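Local structure of putative general stress protein 26 (Jannaschia sp., 2QEA) at residues A[62-67]-A[79-85]; A[46-50]-A[111-115]. The protein is of unconfirmed function, but probably belongs to the FMN-binding oxidoreductases related to pyridoxamine 5'-phosphate oxidase. One frame throughout, in Å; residues are numbered along the deposited sequence.

Contact 1 (A[62-67]-A[79-85]); sequences PQPAQF and DLDGTLE
Ala65 sits against Leu84 on the buried face of an antiparallel hairpin, its CB 3.6 Å from Leu84 CB. Its backbone pairs with Gly82: Ala65 N gives a nearly straight bond to Gly82 O (3.0 Å, 171°), which it meets from well above the carbonyl plane, and Gly82 N returns one to Ala65 O. Matching bond pairs join Gln63 to Leu84 and Phe67 to Leu80. At the hairpin's Phe67 end, Leu80 CB lies 3.3 Å from Phe67 O. Leu80 CD1 comes to the edge of the Phe67 ring, 4.0 Å from CD2, the two side chains lying alongside one another. At the other end, Pro62 CB touches Thr83 CG2 at 3.7 Å, on the exposed margin. The far face carries Gln66, whose extended chain, with CG anti to the backbone N (chi1 -174°), brings NE2 to within 2.7 Å of Asp79 OD1. That oxygen is met on its syn side, though from somewhat out of the carboxylate plane; the two flat groups are nearly coplanar. Asp79 OD2 accepts from the backbone N of Leu29 of the second subunit. With both carboxylate oxygens engaged, Asp79 is probably held in a fixed orientation, tying the Gln66 end of this face to the dimer interface.

Contact 2 (A[46-50]-A[111-115]); sequences FITAK and DPDVC
An antiparallel strand pair of the sheet closes here, where the end of strand 44-49 meets the start of strand 114-129, just after a type I turn from Asp111 to Val114. Thr48 and Cys115 form the hydrogen-bonded pair: Thr48 N reaches Cys115 O at 3.0 Å, while the return bond from Cys115 N to Thr48 O is bent and weak (125°). Cys115 CB lies off one face of that same carbonyl, 3.4 Å from Thr48 O, and its SG approaches Thr48 CG2 at 4.2 Å on the buried side of the sheet. The pairing runs on past the strand, for Lys50 N donates to Asp113 O at 2.8 Å, in the carbonyl plane. From there the extended Lys50 side chain runs on alongside the turn: CG packs 4.0 Å from Cys115 CB, and CE lies 3.2 Å from Pro112 O. Its CG stands anti to the carbonyl carbon (chi1 -72°), which starts the chain on this course. On the other side of the sheet, Ile47 CG2 makes a loose contact with Val114 CG1, and both side chains also touch Trp97. The turn is braced from within: Asp111 OD1 accepts from Asp113 N at 2.9 Å through its anti lone pair. This is an Asx turn, overlapping a type I beta turn that leads into an antiparallel strand.

The two contacts belong to one antiparallel sheet, in which strands 76-87 and 114-129 are neighbours, and 62-67 and 79-85 lie within the chain between the segments of contact 2. Contact 1 is a regular strand pairing nearer the centre of the chain, with an apolar face turned inward and a more polar face whose Gln66-Asp79 end meets the second subunit. Contact 2 lies farther out, with no other chain of the assembly touching it; its pairing is short, and a lysine chain and a turn take over where the strands end. The two meet at an edge-to-face aromatic pair, Phe67 CE1 approaching Phe46 CZ at 3.4 Å, so their apolar sides share a core.

Contact 1 (A[62-67]-A[79-85])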
loop_
_atom_site.group_PDB
_atom_site.type_symbol
_atom_site.label_atom_id
_atom_site.label_comp_id
_atom_site.label_asym_id
_atom_site.label_seq_id
_atom_site.Cartn_x
_atom_site.Cartn_y
_atom_site.Cartn_z
ATOM N N PRO A 62 -15.419 -17.608 7.527
ATOM C CA PRO A 62 -15.198 -16.238 7.022
ATOM C C PRO A 62 -15.074 -15.172 8.124
ATOM O O PRO A 62 -15.830 -15.215 9.106
ATOM C CB PRO A 62 -16.438 -15.972 6.156
ATOM C CG PRO A 62 -16.937 -17.303 5.780
ATOM C CD PRO A 62 -16.646 -18.193 6.948
ATOM N N GLN A 63 -14.122 -14.248 7.952
ATOM C CA GLN A 63 -13.838 -13.167 8.909
ATOM C C GLN A 63 -13.766 -11.800 8.214
ATOM O O GLN A 63 -13.297 -11.738 7.073
ATOM C CB GLN A 63 -12.484 -13.419 9.587
ATOM C CG GLN A 63 -12.432 -14.640 10.503
ATOM C CD GLN A 63 -13.282 -14.509 11.758
ATOM O OE1 GLN A 63 -13.591 -13.406 12.216
ATOM N NE2 GLN A 63 -13.650 -15.645 12.329
ATOM N N PRO A 64 -14.233 -10.709 8.887
ATOM C CA PRO A 64 -14.062 -9.359 8.316
ATOM C C PRO A 64 -12.575 -9.039 8.114
ATOM O O PRO A 64 -11.764 -9.302 9.010
ATOM C CB PRO A 64 -14.677 -8.437 9.381
ATOM C CG PRO A 64 -15.602 -9.294 10.140
ATOM C CD PRO A 64 -14.978 -10.650 10.162
ATOM N N ALA A 65 -12.234 -8.506 6.941
ATOM C CA ALA A 65 -10.844 -8.233 6.581
ATOM C C ALA A 65 -10.652 -6.911 5.854
ATOM O O ALA A 65 -11.612 -6.306 5.363
ATOM C CB ALA A 65 -10.315 -9.373 5.726
ATOM N N GLN A 66 -9.389 -6.491 5.798
ATOM C CA GLN A 66 -8.964 -5.266 5.132
ATOM C C GLN A 66 -7.897 -5.606 4.093
ATOM O O GLN A 66 -7.048 -6.465 4.338
ATOM C CB GLN A 66 -8.384 -4.281 6.148
ATOM C CG GLN A 66 -8.035 -2.901 5.573
ATOM C CD GLN A 66 -7.428 -1.953 6.591
ATOM O OE1 GLN A 66 -7.134 -2.327 7.729
ATOM N NE2 GLN A 66 -7.231 -0.711 6.178
ATOM N N PHE A 67 -7.959 -4.930 2.946
ATOM C CA PHE A 67 -6.962 -5.069 1.884
ATOM C C PHE A 67 -6.641 -3.679 1.343
ATOM O O PHE A 67 -7.508 -3.027 0.762
ATOM C CB PHE A 67 -7.446 -6.003 0.776
ATOM C CG PHE A 67 -6.413 -6.261 -0.290
ATOM C CD1 PHE A 67 -5.201 -6.882 0.038
ATOM C CD2 PHE A 67 -6.653 -5.910 -1.625
ATOM C CE1 PHE A 67 -4.228 -7.128 -0.945
ATOM C CE2 PHE A 67 -5.693 -6.161 -2.620
ATOM C CZ PHE A 67 -4.482 -6.775 -2.279
ATOM N N ASP A 79 -8.304 1.532 -0.094
ATOM C CA ASP A 79 -8.433 0.958 1.244
ATOM C C ASP A 79 -9.790 0.256 1.179
ATOM O O ASP A 79 -10.821 0.926 1.120
ATOM C CB ASP A 79 -8.400 2.046 2.328
ATOM C CG ASP A 79 -8.500 1.486 3.752
ATOM O OD1 ASP A 79 -8.472 0.251 3.952
ATOM O OD2 ASP A 79 -8.600 2.298 4.695
ATOM N N LEU A 80 -9.773 -1.081 1.184
ATOM C CA LEU A 80 -10.976 -1.903 1.019
ATOM C C LEU A 80 -11.372 -2.692 2.263
ATOM O O LEU A 80 -10.516 -3.314 2.880
ATOM C CB LEU A 80 -10.735 -2.927 -0.091
ATOM C CG LEU A 80 -10.239 -2.433 -1.451
ATOM C CD1 LEU A 80 -9.889 -3.633 -2.301
ATOM C CD2 LEU A 80 -11.270 -1.555 -2.128
ATOM N N ASP A 81 -12.662 -2.657 2.609
ATOM C CA ASP A 81 -13.245 -3.496 3.665
ATOM C C ASP A 81 -13.900 -4.664 2.934
ATOM O O ASP A 81 -14.476 -4.482 1.855
ATOM C CB ASP A 81 -14.302 -2.749 4.496
ATOM C CG ASP A 81 -13.703 -1.707 5.430
ATOM O OD1 ASP A 81 -12.591 -1.915 5.966
ATOM O OD2 ASP A 81 -14.365 -0.674 5.655
ATOM N N GLY A 82 -13.822 -5.854 3.526
ATOM C CA GLY A 82 -14.388 -7.055 2.916
ATOM C C GLY A 82 -14.444 -8.261 3.830
ATOM O O GLY A 82 -14.505 -8.112 5.049
ATOM N N THR A 83 -14.432 -9.449 3.221
ATOM C CA THR A 83 -14.492 -10.731 3.928
ATOM C C THR A 83 -13.417 -11.669 3.374
ATOM O O THR A 83 -13.380 -11.901 2.164
ATOM C CB THR A 83 -15.873 -11.394 3.735
ATOM O OG1 THR A 83 -16.906 -10.481 4.128
ATOM C CG2 THR A 83 -15.992 -12.680 4.558
ATOM N N LEU A 84 -12.555 -12.188 4.255
ATOM C CA LEU A 84 -11.503 -13.152 3.893
ATOM C C LEU A 84 -11.967 -14.544 4.334
ATOM O O LEU A 84 -12.550 -14.693 5.411
ATOM C CB LEU A 84 -10.175 -12.797 4.570
ATOM C CG LEU A 84 -8.923 -13.578 4.150
ATOM C CD1 LEU A 84 -8.578 -13.317 2.688
ATOM C CD2 LEU A 84 -7.744 -13.209 5.039
ATOM N N GLU A 85 -11.697 -15.553 3.502
ATOM C CA GLU A 85 -12.091 -16.939 3.785
ATOM C C GLU A 85 -11.273 -17.974 3.017
ATOM O O GLU A 85 -10.606 -17.637 2.035
ATOM C CB GLU A 85 -13.576 -17.141 3.435
ATOM C CG GLU A 85 -13.937 -16.859 1.968
ATOM C CD GLU A 85 -15.419 -17.018 1.675
ATOM O OE1 GLU A 85 -15.996 -18.069 2.029
ATOM O OE2 GLU A 85 -16.000 -16.102 1.056
#

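Contact 2 (A[46-50]-A[111-115])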
loop_
_atom_site.group_PDB
_atom_site.type_symbol
_atom_site.label_atom_id
_atom_site.label_comp_id
_atom_site.label_asym_id
_atom_site.label_seq_id
_atom_site.Cartn_x
_atom_site.Cartn_y
_atom_site.Cartn_z
ATOM N N PHE A 46 -5.591 -15.110 -3.103
ATOM C CA PHE A 46 -4.231 -15.196 -2.537
ATOM C C PHE A 46 -3.844 -16.652 -2.255
ATOM O O PHE A 46 -4.662 -17.415 -1.740
ATOM C CB PHE A 46 -4.124 -14.417 -1.219
ATOM C CG PHE A 46 -4.569 -12.986 -1.311
ATOM C CD1 PHE A 46 -3.664 -11.974 -1.650
ATOM C CD2 PHE A 46 -5.900 -12.642 -1.043
ATOM C CE1 PHE A 46 -4.082 -10.633 -1.732
ATOM C CE2 PHE A 46 -6.330 -11.315 -1.121
ATOM C CZ PHE A 46 -5.423 -10.305 -1.466
ATOM N N ILE A 47 -2.604 -17.018 -2.592
ATOM C CA ILE A 47 -2.041 -18.346 -2.325
ATOM C C ILE A 47 -1.088 -18.161 -1.138
ATOM O O ILE A 47 -0.133 -17.383 -1.236
ATOM C CB ILE A 47 -1.279 -18.912 -3.549
ATOM C CG1 ILE A 47 -2.223 -19.057 -4.751
ATOM C CG2 ILE A 47 -0.658 -20.270 -3.219
ATOM C CD1 ILE A 47 -1.552 -19.567 -6.016
ATOM N N THR A 48 -1.359 -18.860 -0.032
ATOM C CA THR A 48 -0.553 -18.779 1.198
ATOM C C THR A 48 -0.361 -20.153 1.862
ATOM O O THR A 48 -0.905 -21.158 1.398
ATOM C CB THR A 48 -1.194 -17.781 2.197
ATOM O OG1 THR A 48 -0.329 -17.585 3.326
ATOM C CG2 THR A 48 -2.568 -18.269 2.666
ATOM N N ALA A 49 0.445 -20.178 2.926
ATOM C CA ALA A 49 0.740 -21.396 3.690
ATOM C C ALA A 49 -0.319 -21.623 4.778
ATOM O O ALA A 49 -0.835 -20.654 5.340
ATOM C CB ALA A 49 2.127 -21.304 4.318
ATOM N N LYS A 50 -0.638 -22.893 5.062
ATOM C CA LYS A 50 -1.614 -23.252 6.123
ATOM C C LYS A 50 -1.163 -22.841 7.536
ATOM O O LYS A 50 -2.003 -22.532 8.383
ATOM C CB LYS A 50 -1.957 -24.752 6.119
ATOM C CG LYS A 50 -2.822 -25.210 4.953
ATOM C CD LYS A 50 -3.333 -26.634 5.172
ATOM C CE LYS A 50 -4.174 -27.125 3.995
ATOM N NZ LYS A 50 -4.568 -28.551 4.142
ATOM N N ASP A 111 -0.232 -29.587 -2.756
ATOM C CA ASP A 111 0.783 -29.667 -1.694
ATOM C C ASP A 111 0.003 -29.514 -0.371
ATOM O O ASP A 111 -0.942 -28.718 -0.326
ATOM C CB ASP A 111 1.809 -28.536 -1.911
ATOM C CG ASP A 111 2.935 -28.499 -0.871
ATOM O OD1 ASP A 111 2.675 -28.253 0.326
ATOM O OD2 ASP A 111 4.108 -28.646 -1.272
ATOM N N PRO A 112 0.380 -30.264 0.698
ATOM C CA PRO A 112 -0.363 -30.164 1.975
ATOM C C PRO A 112 -0.405 -28.775 2.619
ATOM O O PRO A 112 -1.411 -28.436 3.232
ATOM C CB PRO A 112 0.374 -31.149 2.896
ATOM C CG PRO A 112 1.713 -31.314 2.287
ATOM C CD PRO A 112 1.483 -31.237 0.816
ATOM N N ASP A 113 0.667 -27.995 2.464
ATOM C CA ASP A 113 0.754 -26.641 3.035
ATOM C C ASP A 113 0.016 -25.552 2.239
ATOM O O ASP A 113 -0.201 -24.474 2.784
ATOM C CB ASP A 113 2.225 -26.224 3.224
ATOM C CG ASP A 113 3.006 -27.169 4.146
ATOM O OD1 ASP A 113 2.405 -28.083 4.757
ATOM O OD2 ASP A 113 4.240 -26.993 4.252
ATOM N N VAL A 114 -0.357 -25.814 0.979
ATOM C CA VAL A 114 -1.052 -24.813 0.139
ATOM C C VAL A 114 -2.451 -24.483 0.679
ATOM O O VAL A 114 -3.176 -25.375 1.116
ATOM C CB VAL A 114 -1.123 -25.248 -1.360
ATOM C CG1 VAL A 114 -2.041 -24.339 -2.183
ATOM C CG2 VAL A 114 0.257 -25.238 -1.962
ATOM N N CYS A 115 -2.788 -23.190 0.647
ATOM C CA CYS A 115 -4.061 -22.656 1.136
ATOM C C CYS A 115 -4.515 -21.474 0.269
ATOM O O CYS A 115 -3.850 -20.433 0.253
ATOM C CB CYS A 115 -3.885 -22.206 2.590
ATOM S SG CYS A 115 -5.293 -21.368 3.315
#